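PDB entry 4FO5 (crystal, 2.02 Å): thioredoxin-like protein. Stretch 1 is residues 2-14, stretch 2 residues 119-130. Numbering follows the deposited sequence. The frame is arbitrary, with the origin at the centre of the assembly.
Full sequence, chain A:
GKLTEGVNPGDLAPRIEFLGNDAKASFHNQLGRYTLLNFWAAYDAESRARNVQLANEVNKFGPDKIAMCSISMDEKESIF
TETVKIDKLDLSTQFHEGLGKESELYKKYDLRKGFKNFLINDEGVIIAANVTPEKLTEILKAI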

# COMPACT_ATOMS: atom_id res chain seq x y z
N LYS A 2 -23.23 5.46 -8.52
CA LYS A 2 -23.10 4.37 -7.55
C LYS A 2 -21.76 4.44 -6.78
O LYS A 2 -21.76 4.24 -5.57
CB LYS A 2 -23.24 3.00 -8.24
N LEU A 3 -20.63 4.70 -7.47
CA LEU A 3 -19.33 4.79 -6.78
C LEU A 3 -18.86 6.23 -6.66
O LEU A 3 -19.25 7.07 -7.46
CB LEU A 3 -18.25 3.95 -7.48
CG LEU A 3 -18.27 2.44 -7.25
CD1 LEU A 3 -17.30 1.75 -8.17
CD2 LEU A 3 -17.98 2.07 -5.78
N THR A 4 -18.02 6.50 -5.65
CA THR A 4 -17.37 7.80 -5.45
C THR A 4 -15.89 7.58 -5.10
O THR A 4 -15.57 6.60 -4.44
CB THR A 4 -18.09 8.70 -4.40
OG1 THR A 4 -17.41 9.96 -4.35
CG2 THR A 4 -18.10 8.09 -2.98
N GLU A 5 -15.02 8.50 -5.55
CA GLU A 5 -13.60 8.44 -5.20
C GLU A 5 -13.42 8.91 -3.76
O GLU A 5 -14.03 9.89 -3.35
CB GLU A 5 -12.77 9.31 -6.16
CG GLU A 5 -11.28 9.08 -5.98
CD GLU A 5 -10.40 9.94 -6.86
OE1 GLU A 5 -10.36 11.17 -6.65
OE2 GLU A 5 -9.72 9.36 -7.74
N GLY A 6 -12.61 8.18 -2.99
CA GLY A 6 -12.34 8.49 -1.59
C GLY A 6 -11.43 7.47 -0.93
O GLY A 6 -10.85 6.62 -1.61
N VAL A 7 -11.32 7.54 0.41
CA VAL A 7 -10.46 6.63 1.18
C VAL A 7 -11.27 5.74 2.14
O VAL A 7 -10.69 5.08 3.00
CB VAL A 7 -9.34 7.39 1.94
CG1 VAL A 7 -8.36 8.02 0.96
CG2 VAL A 7 -9.92 8.42 2.91
N ASN A 8 -12.59 5.72 2.00
CA ASN A 8 -13.41 4.86 2.83
C ASN A 8 -13.71 3.56 2.12
O ASN A 8 -13.79 3.55 0.89
CB ASN A 8 -14.72 5.58 3.22
CG ASN A 8 -14.47 6.67 4.23
OD1 ASN A 8 -13.66 6.51 5.15
ND2 ASN A 8 -15.09 7.81 4.05
N PRO A 9 -13.97 2.46 2.85
CA PRO A 9 -14.33 1.21 2.18
C PRO A 9 -15.61 1.41 1.40
O PRO A 9 -16.52 2.14 1.83
CB PRO A 9 -14.49 0.24 3.36
CG PRO A 9 -13.59 0.82 4.41
CD PRO A 9 -13.93 2.27 4.32
N GLY A 10 -15.63 0.88 0.19
CA GLY A 10 -16.74 1.08 -0.71
C GLY A 10 -16.44 2.20 -1.69
O GLY A 10 -17.16 2.34 -2.67
N ASP A 11 -15.38 2.99 -1.46
CA ASP A 11 -14.99 4.07 -2.39
C ASP A 11 -14.02 3.58 -3.43
O ASP A 11 -13.30 2.61 -3.19
CB ASP A 11 -14.31 5.25 -1.65
CG ASP A 11 -15.20 6.06 -0.75
OD1 ASP A 11 -16.45 5.94 -0.88
OD2 ASP A 11 -14.66 6.81 0.10
N LEU A 12 -13.94 4.30 -4.55
CA LEU A 12 -12.94 4.09 -5.59
C LEU A 12 -11.66 4.64 -5.09
O LEU A 12 -11.63 5.82 -4.74
CB LEU A 12 -13.34 4.87 -6.85
CG LEU A 12 -14.00 4.14 -7.97
CD1 LEU A 12 -14.54 5.13 -8.97
CD2 LEU A 12 -13.04 3.18 -8.63
N ALA A 13 -10.61 3.83 -5.01
CA ALA A 13 -9.32 4.34 -4.52
C ALA A 13 -8.76 5.39 -5.48
O ALA A 13 -8.82 5.20 -6.70
CB ALA A 13 -8.32 3.20 -4.35
N PRO A 14 -8.27 6.55 -4.97
CA PRO A 14 -7.68 7.55 -5.88
C PRO A 14 -6.55 6.94 -6.71
O PRO A 14 -5.75 6.17 -6.17
CB PRO A 14 -7.17 8.63 -4.91
CG PRO A 14 -8.02 8.47 -3.66
CD PRO A 14 -8.18 6.98 -3.56
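Stretch 2, residues 119-130: LINDEGVIIAAN

Ile126 is the apolar centre of the contact, burying more surface against stretch 1 than any other residue of stretch 2. Its CA-to-CB bond points toward stretch 1, and with chi1 m and chi2 t its CD1 reaches 3.3 Å from Gly6 O and 3.6 Å from Val7 CA. Ala13, also pointing toward its partner, sets its CB 4.0 Å from Ile126 CG1 and 3.6 Å from Ile120 CD1, so one small methyl touches both isoleucines. Farther out, Pro9 CG lies 4.4 Å from Ile126 CG2 and equally 4.4 Å from Ala129 CB, while Leu3 CD1 packs 3.8 Å from Val125 CG2. Leu12 starts away from stretch 2, but its side chain bends back, bringing CD2 to 4.0 Å from Glu123 O.

The backbones run antiparallel: Pro9 is nearest Ile126 and Leu12 nearest Val125, their CA atoms 4.7 and 4.5 Å apart. Stretch 1 has no regular helix or strand, yet Leu12 and Val125 form a single beta bridge. Stretch 2 leaves its strand at Ile120, passes through a type I turn from Asn121 to Gly124, and resumes as strand 126-129. Asn121 OD1 accepts hydrogen bonds from Glu123 N, within the turn, and Val125 N, just after it, each at 3.0 Å.

Three nearly straight hydrogen bonds join the two stretches: Gly10 N to Ile126 O (2.7 Å), Ile126 N to Asp11 O (2.8 Å) and Ala13 N to Gly124 O (2.9 Å). The type II turn from Asn8 to Asp11 presents the first donor; Asn8 N binds Asp11 OD2 at 3.0 Å, and the positive phi of Gly10 suits a glycine. A CA-H...O contact supplements the pairing, Val125 CA to Asp11 O at 3.4 Å. At the polar edge a water donates to Ala13 O (2.6 Å from the water O) and Gly124 O (3.0 Å), bridging the two stretches.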

# COMPACT_ATOMS: atom_id res chain seq x y z
N LEU A 119 -6.94 -2.36 1.34
CA LEU A 119 -7.11 -3.54 0.51
C LEU A 119 -8.08 -3.13 -0.61
O LEU A 119 -9.23 -2.76 -0.34
CB LEU A 119 -7.60 -4.74 1.33
CG LEU A 119 -7.73 -6.07 0.57
CD1 LEU A 119 -6.38 -6.52 -0.02
CD2 LEU A 119 -8.28 -7.14 1.48
N ILE A 120 -7.58 -3.10 -1.84
CA ILE A 120 -8.31 -2.70 -3.03
C ILE A 120 -8.60 -3.93 -3.89
O ILE A 120 -7.67 -4.69 -4.20
CB ILE A 120 -7.48 -1.60 -3.79
CG1 ILE A 120 -7.13 -0.39 -2.85
CG2 ILE A 120 -8.20 -1.14 -5.05
CD1 ILE A 120 -6.02 0.61 -3.36
N ASN A 121 -9.87 -4.10 -4.34
CA ASN A 121 -10.26 -5.25 -5.16
C ASN A 121 -9.88 -5.00 -6.64
O ASN A 121 -9.30 -3.96 -6.95
CB ASN A 121 -11.75 -5.61 -4.98
CG ASN A 121 -12.78 -4.65 -5.56
OD1 ASN A 121 -12.47 -3.70 -6.28
ND2 ASN A 121 -14.02 -4.89 -5.25
N ASP A 122 -10.18 -5.96 -7.54
CA ASP A 122 -9.84 -5.92 -8.97
C ASP A 122 -10.61 -4.83 -9.75
O ASP A 122 -10.33 -4.60 -10.92
CB ASP A 122 -10.10 -7.30 -9.61
CG ASP A 122 -11.54 -7.81 -9.53
OD1 ASP A 122 -12.31 -7.30 -8.67
OD2 ASP A 122 -11.86 -8.79 -10.22
N GLU A 123 -11.58 -4.17 -9.10
CA GLU A 123 -12.35 -3.09 -9.69
C GLU A 123 -11.92 -1.72 -9.12
O GLU A 123 -12.58 -0.71 -9.40
CB GLU A 123 -13.84 -3.33 -9.45
CG GLU A 123 -14.39 -4.46 -10.31
CD GLU A 123 -15.84 -4.82 -10.03
OE1 GLU A 123 -16.54 -4.02 -9.37
OE2 GLU A 123 -16.27 -5.90 -10.49
N GLY A 124 -10.81 -1.69 -8.37
CA GLY A 124 -10.27 -0.46 -7.80
C GLY A 124 -11.07 0.11 -6.64
O GLY A 124 -10.92 1.29 -6.29
N VAL A 125 -11.88 -0.73 -5.99
CA VAL A 125 -12.74 -0.33 -4.88
C VAL A 125 -12.08 -0.75 -3.56
O VAL A 125 -11.61 -1.88 -3.45
CB VAL A 125 -14.17 -0.92 -5.04
CG1 VAL A 125 -15.07 -0.60 -3.85
CG2 VAL A 125 -14.81 -0.42 -6.35
N ILE A 126 -12.04 0.17 -2.57
CA ILE A 126 -11.46 -0.17 -1.24
C ILE A 126 -12.43 -1.12 -0.57
O ILE A 126 -13.61 -0.77 -0.43
CB ILE A 126 -11.22 1.11 -0.37
CG1 ILE A 126 -10.20 2.04 -1.05
CG2 ILE A 126 -10.81 0.72 1.06
CD1 ILE A 126 -10.26 3.49 -0.66
N ILE A 127 -11.97 -2.32 -0.20
CA ILE A 127 -12.85 -3.27 0.48
C ILE A 127 -12.48 -3.38 1.98
O ILE A 127 -13.25 -3.94 2.75
CB ILE A 127 -12.87 -4.65 -0.22
CG1 ILE A 127 -11.45 -5.21 -0.39
CG2 ILE A 127 -13.64 -4.56 -1.56
CD1 ILE A 127 -11.36 -6.67 -0.61
N ALA A 128 -11.31 -2.89 2.38
CA ALA A 128 -10.84 -2.91 3.77
C ALA A 128 -9.76 -1.83 3.98
O ALA A 128 -9.07 -1.46 3.04
CB ALA A 128 -10.28 -4.28 4.14
N ALA A 129 -9.65 -1.32 5.21
CA ALA A 129 -8.69 -0.28 5.57
C ALA A 129 -7.94 -0.73 6.80
O ALA A 129 -8.50 -1.48 7.59
CB ALA A 129 -9.43 1.03 5.85
N ASN A 130 -6.67 -0.32 6.94
CA ASN A 130 -5.77 -0.65 8.07
C ASN A 130 -5.87 -2.12 8.43
O ASN A 130 -6.21 -2.44 9.55
CB ASN A 130 -6.09 0.21 9.31
CG ASN A 130 -5.94 1.68 9.04
OD1 ASN A 130 -4.83 2.17 8.78
ND2 ASN A 130 -7.06 2.39 9.03
O HOH W 1 -9.33 3.05 -8.10